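Local coordinates for TRAP dicarboxylate transporter, DctP subunit (Ochrobactrum anthropi, PDB 4P47), which probably serves as the periplasmic solute-binding subunit of a TRAP transporter, capturing a solute, perhaps a dicarboxylate, for delivery to its membrane partners, at residues Phe51-Leu54 and Val55-Ser59; Ile244-Lys247 and Phe248-Leu252; Pro214-Asn217 and Ile218-Lys222; Ala307-Pro310 and Ile311-Phe315. One frame throughout, in Å; residues are numbered along the deposited sequence.

Contact 1: residues Phe51-Leu54 and Val55-Ser59; sequences FAEL and VKEKS
Glu57 reaches back one helical turn and brings its carboxylate up to that of Glu53. Its CB starts 3.5 Å from Glu53 O, the carbonyl that also takes the backbone bond from Glu57 N. With chi1 at -70°, CG lies beside the backbone N and comes within 3.2 Å of Glu53 OE2. The chain then runs extended to CD, which also lies against Glu53 OE2; beyond it OE1 meets Leu54 CD2, while OE2 stops 2.5 Å from Glu53 OE2. Glu53 meets it by bending at chi2 (59°), and the two carboxylate planes stand 73° apart. Two acid oxygens this close suggest that one of them carries a proton, which would ease the repulsion between like charges. Glu53 OE2 also accepts from a water at 3.1 Å, and that water in turn accepts from Lys56 NZ at 2.8 Å. With an alanine in place of Glu53, Glu57 OE2 would probably lose its partner and the water its link back to the preceding turn.

The buried side of the helix is apolar. Val55 CG2 sits over one face of Phe51, 3.9 Å from the ring centroid, a CH-pi contact suited to a branched residue one turn on. Both side chains also press on Val65 of strand 63-68 and Ala263 of helix 254-288. Where the helix ends, Ser59, small and with a hydroxyl, bonds to Val55 O with both OG and N, from opposite faces of the carbonyl plane. Charged outside and apolar inside, this is the amphipathic helix of a beta-alpha-beta unit, between strands 30-35 and 63-68.

Contact 2: residues Ile244-Lys247 and Phe248-Leu252; sequences ISKK and FWDRL
Lys246 NZ donates to Asp250 OD2 at 2.7 Å, a salt bridge along the first turn of the short helix 246-249. The lysine chain keeps extended until it bends at chi4 (-61°), which brings the ammonium to the syn lone pair of OD2. Beneath this bridge, Asp250 N bonds to Lys246 O at 2.9 Å, so side chain and backbone join the same two residues. Ser245 holds the N-cap position: its carbonyl receives Trp249 N in a nearly straight bond, while its OG is hydrogen-bonded to Leu83 O instead of to the helix.

On the inner side Ile244, one residue before the strand ends, divides its branches between two aromatics. CD1 meets the edge of the Phe248 ring, in its plane, 3.7 Å from CD2, and CG2 lies 3.6 Å from Trp249 CE3. The indole also makes a cation-pi contact with Lys257 of helix 254-288.

Lys247 and Arg251 run side by side, their NZ and NH1 3.6 Å apart. Arg251 NH1 makes a weak bond to Lys247 O, at the edge of the guanidinium. Lys246 and Asp250 thus neutralise each other, whereas the like charges of Lys247 and Arg251 probably cost some energy, little repaid by that weak bond.

Contact 3: residues Pro214-Asn217 and Ile218-Lys222; sequences PNAN and IINAK
CG1 of Ile218 and CG of Asn220 both lie beside the backbone N, at chi1 -62° and -59°, and this turns each side chain back over the preceding turn: Ile218 over the carbonyl of Asn215, Asn220 over that of Ala216. The setting is the short helix 216-220, which follows strand 210-213 and finishes in a Schellman motif. There Lys222 takes a positive phi, and its N reaches Ile219 O at 3.1 Å.

The first turn is tight. Ile218 N bonds to Asn215 O at 2.9 Å, but from well above the carbonyl plane, away from a lone pair. Ile218 CB crowds the same oxygen at 3.3 Å. Farther out, the isoleucine is buried against Leu230, Ile286 and Met291, a place suited to a wholly apolar side chain. Asn215 is also buried, yet its amide is satisfied at both its oxygen and its nitrogen, with OD1 receiving Asn153 ND2 and ND2 donating to Asp279 OD1. The short helix is thereby tied to strand 141-156 and to the long helix 254-288.

Ala216 presents just its methyl, CB, 3.9 Å from Asn220 ND2 on the outer side. Its carbonyl does more: Ile219 N bonds to it weakly, while Asn220 N reaches Ala216 O at 2.9 Å with an N-H...O angle of 174°, lying in the carbonyl plane.

Contact 4: residues Ala307-Pro310 and Ile311-Phe315; sequences AVKP and IIDKF
Lys309 and Asp313, one turn apart, are joined by a forked salt bridge: Asp313 OD2 accepts from Lys309 NZ at 2.9 Å through its syn lone pair, and Asp313 OD1 takes a weaker bond from the same NZ at 3.2 Å. The lysine chain leaves anti to its own N and bends at chi4 (-62°), folding the ammonium over to the carboxylate. Were the aspartate a leucine, the negative charge would be gone and the Lys309 ammonium is likely to be left without its mate, free to swing away.

The same pair is tied through the main chain by Asp313 N to Lys309 O at 2.8 Å. Val308 O receives Ile312 N at 3.0 Å and a weak bond from Ile311 N. Pro310 has no N-H to offer the turn before it, and there the helix kinks; its ring sits on the exposed side.

The side facing the protein is apolar. Val308 and Ile312 lie alongside one another, CG2 of the valine 4.0 Å from CG1 of the isoleucine. These branched side chains suit apolar surroundings: Val308 touches Leu187 and Ala186, while Ile312 touches Leu110 and Pro111. Ile311 also touches Ala186, of helix 178-186. Near the C-terminal end of helix 298-312, an acidic group is probably disfavoured by the helix dipole, and the charge of Lys309 may offset that cost.

In the fold
Along the chain the order is contact 1, contact 3, contact 2, contact 4, all within the solute-binding family 7 region. Contacts 1 and 2 lie on the same side of the chain's centre, their centres about 18 Å apart, whereas contact 4 lies opposite contact 1, about 44 Å away between centres. Contact 3 is about 29 Å from contact 4 and 32 Å from contact 1, again between centres. The long helix 254-288 touches contacts 1, 2 and 3, so it runs past widely separated parts of the fold, while contact 4 packs on helix 178-186. Such a spanning helix is consistent with the two-lobed architecture of periplasmic solute-binding proteins.

Contact 1: residues Phe51-Leu54 and Val55-Ser59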
loop_
_atom_site.group_PDB
_atom_site.type_symbol
_atom_site.label_atom_id
_atom_site.label_comp_id
_atom_site.label_asym_id
_atom_site.label_seq_id
_atom_site.Cartn_x
_atom_site.Cartn_y
_atom_site.Cartn_z
ATOM N N PHE A 51 -3.393 0.780 -18.195
ATOM C CA PHE A 51 -3.201 2.223 -18.344
ATOM C C PHE A 51 -2.608 2.555 -19.718
ATOM O O PHE A 51 -3.112 3.414 -20.448
ATOM C CB PHE A 51 -2.321 2.753 -17.209
ATOM C CG PHE A 51 -1.943 4.196 -17.374
ATOM C CD1 PHE A 51 -2.833 5.220 -17.021
ATOM C CD2 PHE A 51 -0.724 4.558 -17.915
ATOM C CE1 PHE A 51 -2.495 6.544 -17.188
ATOM C CE2 PHE A 51 -0.394 5.887 -18.073
ATOM C CZ PHE A 51 -1.290 6.882 -17.701
ATOM N N ALA A 52 -1.517 1.881 -20.066
ATOM C CA ALA A 52 -0.832 2.150 -21.338
ATOM C C ALA A 52 -1.765 1.922 -22.528
ATOM O O ALA A 52 -1.775 2.697 -23.478
ATOM C CB ALA A 52 0.413 1.270 -21.460
ATOM N N GLU A 53 -2.543 0.854 -22.480
ATOM C CA GLU A 53 -3.436 0.531 -23.583
ATOM C C GLU A 53 -4.554 1.545 -23.715
ATOM O O GLU A 53 -4.920 1.950 -24.823
ATOM C CB GLU A 53 -4.008 -0.867 -23.404
ATOM C CG GLU A 53 -5.027 -1.262 -24.465
ATOM C CD GLU A 53 -4.493 -1.234 -25.914
ATOM O OE1 GLU A 53 -3.270 -1.413 -26.136
ATOM O OE2 GLU A 53 -5.307 -1.040 -26.861
ATOM N N LEU A 54 -5.095 1.976 -22.582
ATOM C CA LEU A 54 -6.141 2.993 -22.597
ATOM C C LEU A 54 -5.621 4.315 -23.134
ATOM O O LEU A 54 -6.295 5.001 -23.890
ATOM C CB LEU A 54 -6.725 3.174 -21.194
ATOM C CG LEU A 54 -7.507 1.967 -20.679
ATOM C CD1 LEU A 54 -7.903 2.220 -19.218
ATOM C CD2 LEU A 54 -8.720 1.705 -21.549
ATOM N N VAL A 55 -4.419 4.702 -22.759
ATOM C CA VAL A 55 -3.858 5.923 -23.276
ATOM C C VAL A 55 -3.625 5.838 -24.799
ATOM O O VAL A 55 -3.876 6.793 -25.541
ATOM C CB VAL A 55 -2.544 6.267 -22.530
ATOM C CG1 VAL A 55 -1.814 7.404 -23.201
ATOM C CG2 VAL A 55 -2.851 6.632 -21.071
ATOM N N LYS A 56 -3.131 4.695 -25.259
ATOM C CA LYS A 56 -2.892 4.456 -26.671
ATOM C C LYS A 56 -4.202 4.587 -27.451
ATOM O O LYS A 56 -4.243 5.229 -28.497
ATOM C CB LYS A 56 -2.283 3.066 -26.820
ATOM C CG LYS A 56 -2.018 2.616 -28.254
ATOM C CD LYS A 56 -1.130 1.361 -28.213
ATOM C CE LYS A 56 -0.634 0.929 -29.577
ATOM N NZ LYS A 56 -1.742 0.399 -30.373
ATOM N N GLU A 57 -5.270 4.007 -26.923
ATOM C CA GLU A 57 -6.568 4.031 -27.590
ATOM C C GLU A 57 -7.135 5.439 -27.608
ATOM O O GLU A 57 -7.491 5.971 -28.665
ATOM C CB GLU A 57 -7.537 3.061 -26.909
ATOM C CG GLU A 57 -7.187 1.596 -27.135
ATOM C CD GLU A 57 -7.964 0.644 -26.234
ATOM O OE1 GLU A 57 -8.842 1.102 -25.460
ATOM O OE2 GLU A 57 -7.676 -0.572 -26.266
ATOM N N LYS A 58 -7.170 6.073 -26.443
ATOM C CA LYS A 58 -7.837 7.362 -26.312
ATOM C C LYS A 58 -7.124 8.444 -27.074
ATOM O O LYS A 58 -7.752 9.406 -27.510
ATOM C CB LYS A 58 -7.897 7.758 -24.836
ATOM C CG LYS A 58 -8.864 6.948 -24.020
ATOM C CD LYS A 58 -8.665 7.270 -22.521
ATOM C CE LYS A 58 -9.615 6.502 -21.625
ATOM N NZ LYS A 58 -10.990 7.032 -21.619
ATOM N N SER A 59 -5.814 8.299 -27.245
ATOM C CA SER A 59 -5.011 9.284 -27.958
ATOM C C SER A 59 -4.822 8.949 -29.438
ATOM O O SER A 59 -4.107 9.653 -30.144
ATOM C CB SER A 59 -3.609 9.435 -27.328
ATOM O OG SER A 59 -2.800 8.291 -27.521
HETATM O O HOH W 1 -4.272 0.688 -29.278
#

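Contact 2: residues Ile244-Lys247 and Phe248-Leu252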
loop_
_atom_site.group_PDB
_atom_site.type_symbol
_atom_site.label_atom_id
_atom_site.label_comp_id
_atom_site.label_asym_id
_atom_site.label_seq_id
_atom_site.Cartn_x
_atom_site.Cartn_y
_atom_site.Cartn_z
ATOM N N ILE A 244 2.635 11.692 -11.854
ATOM C CA ILE A 244 3.282 12.185 -13.042
ATOM C C ILE A 244 4.102 13.435 -12.684
ATOM O O ILE A 244 3.726 14.207 -11.804
ATOM C CB ILE A 244 2.216 12.412 -14.168
ATOM C CG1 ILE A 244 2.877 12.760 -15.493
ATOM C CG2 ILE A 244 1.177 13.473 -13.782
ATOM C CD1 ILE A 244 1.950 12.546 -16.665
ATOM N N SER A 245 5.243 13.582 -13.344
ATOM C CA SER A 245 6.139 14.718 -13.136
ATOM C C SER A 245 5.419 16.041 -13.438
ATOM O O SER A 245 4.834 16.201 -14.502
ATOM C CB SER A 245 7.364 14.563 -14.035
ATOM O OG SER A 245 8.149 15.748 -14.091
ATOM N N LYS A 246 5.454 17.000 -12.517
ATOM C CA LYS A 246 4.833 18.304 -12.795
ATOM C C LYS A 246 5.515 19.040 -13.962
ATOM O O LYS A 246 4.844 19.692 -14.758
ATOM C CB LYS A 246 4.809 19.179 -11.549
ATOM C CG LYS A 246 4.170 20.552 -11.764
ATOM C CD LYS A 246 3.973 21.279 -10.444
ATOM C CE LYS A 246 3.181 22.578 -10.637
ATOM N NZ LYS A 246 3.899 23.529 -11.536
ATOM N N LYS A 247 6.835 18.929 -14.068
ATOM C CA LYS A 247 7.556 19.544 -15.189
ATOM C C LYS A 247 6.949 19.076 -16.524
ATOM O O LYS A 247 6.707 19.864 -17.432
ATOM C CB LYS A 247 9.035 19.184 -15.100
ATOM C CG LYS A 247 9.942 19.910 -16.063
ATOM C CD LYS A 247 11.389 19.845 -15.574
ATOM C CE LYS A 247 12.353 20.502 -16.553
ATOM N NZ LYS A 247 11.832 21.799 -17.062
ATOM N N PHE A 248 6.700 17.773 -16.639
ATOM C CA PHE A 248 6.054 17.209 -17.827
ATOM C C PHE A 248 4.572 17.605 -17.994
ATOM O O PHE A 248 4.139 18.018 -19.071
ATOM C CB PHE A 248 6.182 15.674 -17.790
ATOM C CG PHE A 248 5.582 14.974 -18.978
ATOM C CD1 PHE A 248 6.227 15.006 -20.204
ATOM C CD2 PHE A 248 4.407 14.242 -18.869
ATOM C CE1 PHE A 248 5.702 14.345 -21.304
ATOM C CE2 PHE A 248 3.873 13.593 -19.979
ATOM C CZ PHE A 248 4.522 13.654 -21.193
ATOM N N TRP A 249 3.804 17.473 -16.919
ATOM C CA TRP A 249 2.393 17.849 -16.880
ATOM C C TRP A 249 2.166 19.280 -17.342
ATOM O O TRP A 249 1.245 19.527 -18.098
ATOM C CB TRP A 249 1.903 17.698 -15.440
ATOM C CG TRP A 249 0.444 17.818 -15.196
ATOM C CD1 TRP A 249 -0.195 18.851 -14.562
ATOM C CD2 TRP A 249 -0.567 16.866 -15.533
ATOM N NE1 TRP A 249 -1.537 18.587 -14.481
ATOM C CE2 TRP A 249 -1.791 17.374 -15.066
ATOM C CE3 TRP A 249 -0.555 15.615 -16.161
ATOM C CZ2 TRP A 249 -2.987 16.698 -15.222
ATOM C CZ3 TRP A 249 -1.757 14.947 -16.309
ATOM C CH2 TRP A 249 -2.945 15.485 -15.835
ATOM N N ASP A 250 3.025 20.200 -16.908
ATOM C CA ASP A 250 2.852 21.619 -17.231
ATOM C C ASP A 250 2.996 21.894 -18.714
ATOM O O ASP A 250 2.508 22.911 -19.204
ATOM C CB ASP A 250 3.822 22.480 -16.419
ATOM C CG ASP A 250 3.377 22.660 -14.981
ATOM O OD1 ASP A 250 2.187 22.432 -14.686
ATOM O OD2 ASP A 250 4.211 23.065 -14.157
ATOM N N ARG A 251 3.639 20.984 -19.435
ATOM C CA ARG A 251 3.794 21.131 -20.879
ATOM C C ARG A 251 2.625 20.547 -21.659
ATOM O O ARG A 251 2.553 20.699 -22.866
ATOM C CB ARG A 251 5.073 20.459 -21.360
ATOM C CG ARG A 251 6.348 21.139 -20.954
ATOM C CD ARG A 251 7.523 20.214 -21.247
ATOM N NE ARG A 251 8.775 20.933 -21.467
ATOM C CZ ARG A 251 9.432 21.610 -20.530
ATOM N NH1 ARG A 251 8.954 21.684 -19.293
ATOM N NH2 ARG A 251 10.568 22.223 -20.833
ATOM N N LEU A 252 1.721 19.851 -20.989
ATOM C CA LEU A 252 0.605 19.226 -21.684
ATOM C C LEU A 252 -0.599 20.140 -21.816
ATOM O O LEU A 252 -0.774 21.053 -21.009
ATOM C CB LEU A 252 0.174 17.960 -20.931
ATOM C CG LEU A 252 1.214 16.845 -20.764
ATOM C CD1 LEU A 252 0.582 15.709 -19.945
ATOM C CD2 LEU A 252 1.745 16.332 -22.104
#

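Contact 3: residues Pro214-Asn217 and Ile218-Lys222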
loop_
_atom_site.group_PDB
_atom_site.type_symbol
_atom_site.label_atom_id
_atom_site.label_comp_id
_atom_site.label_asym_id
_atom_site.label_seq_id
_atom_site.Cartn_x
_atom_site.Cartn_y
_atom_site.Cartn_z
ATOM N N PRO A 214 2.753 -7.996 3.040
ATOM C CA PRO A 214 1.587 -8.538 2.321
ATOM C C PRO A 214 1.637 -10.045 2.137
ATOM O O PRO A 214 2.682 -10.681 2.277
ATOM C CB PRO A 214 1.631 -7.818 0.969
ATOM C CG PRO A 214 2.461 -6.580 1.216
ATOM C CD PRO A 214 3.502 -7.040 2.208
ATOM N N ASN A 215 0.484 -10.634 1.858
ATOM C CA ASN A 215 0.387 -12.059 1.668
ATOM C C ASN A 215 1.239 -12.582 0.511
ATOM O O ASN A 215 1.771 -13.688 0.600
ATOM C CB ASN A 215 -1.068 -12.454 1.403
ATOM C CG ASN A 215 -1.963 -12.261 2.602
ATOM O OD1 ASN A 215 -1.504 -12.218 3.747
ATOM N ND2 ASN A 215 -3.261 -12.111 2.336
ATOM N N ALA A 216 1.376 -11.803 -0.567
ATOM C CA ALA A 216 2.046 -12.292 -1.762
ATOM C C ALA A 216 3.453 -12.718 -1.433
ATOM O O ALA A 216 3.953 -13.688 -2.005
ATOM C CB ALA A 216 2.064 -11.232 -2.846
ATOM N N ASN A 217 4.092 -12.018 -0.506
ATOM C CA ASN A 217 5.468 -12.314 -0.151
ATOM C C ASN A 217 5.617 -13.717 0.413
ATOM O O ASN A 217 6.662 -14.339 0.251
ATOM C CB ASN A 217 5.969 -11.307 0.882
ATOM C CG ASN A 217 5.907 -9.878 0.391
ATOM O OD1 ASN A 217 4.837 -9.350 0.090
ATOM N ND2 ASN A 217 7.065 -9.223 0.345
ATOM N N ILE A 218 4.595 -14.217 1.102
ATOM C CA ILE A 218 4.669 -15.543 1.695
ATOM C C ILE A 218 4.904 -16.589 0.608
ATOM O O ILE A 218 5.699 -17.518 0.778
ATOM C CB ILE A 218 3.392 -15.866 2.506
ATOM C CG1 ILE A 218 3.257 -14.880 3.664
ATOM C CG2 ILE A 218 3.430 -17.312 3.025
ATOM C CD1 ILE A 218 1.904 -14.861 4.343
ATOM N N ILE A 219 4.202 -16.439 -0.509
ATOM C CA ILE A 219 4.404 -17.330 -1.641
ATOM C C ILE A 219 5.704 -17.003 -2.384
ATOM O O ILE A 219 6.525 -17.901 -2.613
ATOM C CB ILE A 219 3.202 -17.272 -2.586
ATOM C CG1 ILE A 219 1.937 -17.815 -1.889
ATOM C CG2 ILE A 219 3.522 -18.012 -3.885
ATOM C CD1 ILE A 219 1.969 -19.271 -1.498
ATOM N N ASN A 220 5.915 -15.740 -2.742
ATOM C CA ASN A 220 7.050 -15.367 -3.582
ATOM C C ASN A 220 8.395 -15.715 -2.951
ATOM O O ASN A 220 9.303 -16.207 -3.632
ATOM C CB ASN A 220 6.995 -13.874 -3.929
ATOM C CG ASN A 220 5.719 -13.491 -4.667
ATOM O OD1 ASN A 220 5.074 -14.335 -5.289
ATOM N ND2 ASN A 220 5.357 -12.213 -4.608
ATOM N N ALA A 221 8.524 -15.472 -1.650
ATOM C CA ALA A 221 9.762 -15.752 -0.922
ATOM C C ALA A 221 9.744 -17.108 -0.213
ATOM O O ALA A 221 10.682 -17.451 0.510
ATOM C CB ALA A 221 10.050 -14.640 0.072
ATOM N N LYS A 222 8.671 -17.875 -0.396
ATOM C CA LYS A 222 8.537 -19.212 0.187
ATOM C C LYS A 222 8.618 -19.221 1.707
ATOM O O LYS A 222 9.125 -20.139 2.335
ATOM C CB LYS A 222 9.568 -20.168 -0.406
ATOM C CG LYS A 222 9.579 -20.163 -1.932
ATOM C CD LYS A 222 10.605 -21.172 -2.465
ATOM C CE LYS A 222 10.668 -21.188 -3.977
ATOM N NZ LYS A 222 9.420 -21.736 -4.552
#

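Contact 4: residues Ala307-Pro310 and Ile311-Phe315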
loop_
_atom_site.group_PDB
_atom_site.type_symbol
_atom_site.label_atom_id
_atom_site.label_comp_id
_atom_site.label_asym_id
_atom_site.label_seq_id
_atom_site.Cartn_x
_atom_site.Cartn_y
_atom_site.Cartn_z
ATOM N N ALA A 307 -5.482 -0.431 21.895
ATOM C CA ALA A 307 -4.280 -0.662 22.676
ATOM C C ALA A 307 -3.097 0.137 22.152
ATOM O O ALA A 307 -2.218 0.526 22.918
ATOM C CB ALA A 307 -3.943 -2.153 22.727
ATOM N N VAL A 308 -3.068 0.408 20.853
ATOM C CA VAL A 308 -1.932 1.110 20.291
ATOM C C VAL A 308 -2.187 2.606 20.104
ATOM O O VAL A 308 -1.251 3.379 19.917
ATOM C CB VAL A 308 -1.411 0.465 18.963
ATOM C CG1 VAL A 308 -1.104 -1.014 19.197
ATOM C CG2 VAL A 308 -2.385 0.634 17.819
ATOM N N LYS A 309 -3.441 3.034 20.220
ATOM C CA LYS A 309 -3.777 4.422 19.961
ATOM C C LYS A 309 -2.940 5.440 20.748
ATOM O O LYS A 309 -2.504 6.437 20.176
ATOM C CB LYS A 309 -5.256 4.672 20.252
ATOM C CG LYS A 309 -5.657 6.109 19.947
ATOM C CD LYS A 309 -7.145 6.352 20.122
ATOM C CE LYS A 309 -7.546 7.731 19.596
ATOM N NZ LYS A 309 -6.874 8.838 20.345
ATOM N N PRO A 310 -2.748 5.232 22.062
ATOM C CA PRO A 310 -1.987 6.274 22.776
ATOM C C PRO A 310 -0.551 6.451 22.259
ATOM O O PRO A 310 0.016 7.541 22.376
ATOM C CB PRO A 310 -1.985 5.792 24.232
ATOM C CG PRO A 310 -3.158 4.844 24.332
ATOM C CD PRO A 310 -3.249 4.187 22.968
ATOM N N ILE A 311 0.021 5.396 21.692
ATOM C CA ILE A 311 1.345 5.467 21.093
ATOM C C ILE A 311 1.247 6.162 19.733
ATOM O O ILE A 311 1.995 7.092 19.445
ATOM C CB ILE A 311 1.965 4.055 20.941
ATOM C CG1 ILE A 311 2.373 3.491 22.306
ATOM C CG2 ILE A 311 3.191 4.091 20.047
ATOM C CD1 ILE A 311 1.232 2.880 23.106
ATOM N N ILE A 312 0.308 5.711 18.912
ATOM C CA ILE A 312 0.137 6.209 17.552
ATOM C C ILE A 312 -0.261 7.681 17.522
ATOM O O ILE A 312 0.063 8.379 16.580
ATOM C CB ILE A 312 -0.897 5.330 16.785
ATOM C CG1 ILE A 312 -0.405 3.879 16.715
ATOM C CG2 ILE A 312 -1.177 5.903 15.399
ATOM C CD1 ILE A 312 0.983 3.709 16.125
ATOM N N ASP A 313 -0.911 8.168 18.588
ATOM C CA ASP A 313 -1.307 9.570 18.660
ATOM C C ASP A 313 -0.104 10.519 18.564
ATOM O O ASP A 313 -0.265 11.695 18.248
ATOM C CB ASP A 313 -2.075 9.864 19.966
ATOM C CG ASP A 313 -3.540 9.430 19.910
ATOM O OD1 ASP A 313 -4.118 9.244 18.815
ATOM O OD2 ASP A 313 -4.113 9.270 21.011
ATOM N N LYS A 314 1.100 10.021 18.821
ATOM C CA LYS A 314 2.302 10.852 18.779
ATOM C C LYS A 314 2.623 11.379 17.383
ATOM O O LYS A 314 3.339 12.365 17.247
ATOM C CB LYS A 314 3.514 10.062 19.293
ATOM C CG LYS A 314 4.118 9.047 18.282
ATOM C CD LYS A 314 5.395 8.395 18.800
ATOM C CE LYS A 314 5.138 7.569 20.066
ATOM N NZ LYS A 314 6.377 6.907 20.598
ATOM N N PHE A 315 2.112 10.721 16.354
ATOM C CA PHE A 315 2.358 11.165 14.978
ATOM C C PHE A 315 1.401 12.248 14.494
ATOM O O PHE A 315 1.591 12.823 13.412
ATOM C CB PHE A 315 2.305 9.980 14.014
ATOM C CG PHE A 315 3.309 8.924 14.342
ATOM C CD1 PHE A 315 4.656 9.153 14.129
ATOM C CD2 PHE A 315 2.919 7.728 14.914
ATOM C CE1 PHE A 315 5.599 8.188 14.475
ATOM C CE2 PHE A 315 3.867 6.760 15.261
ATOM C CZ PHE A 315 5.194 6.996 15.037
#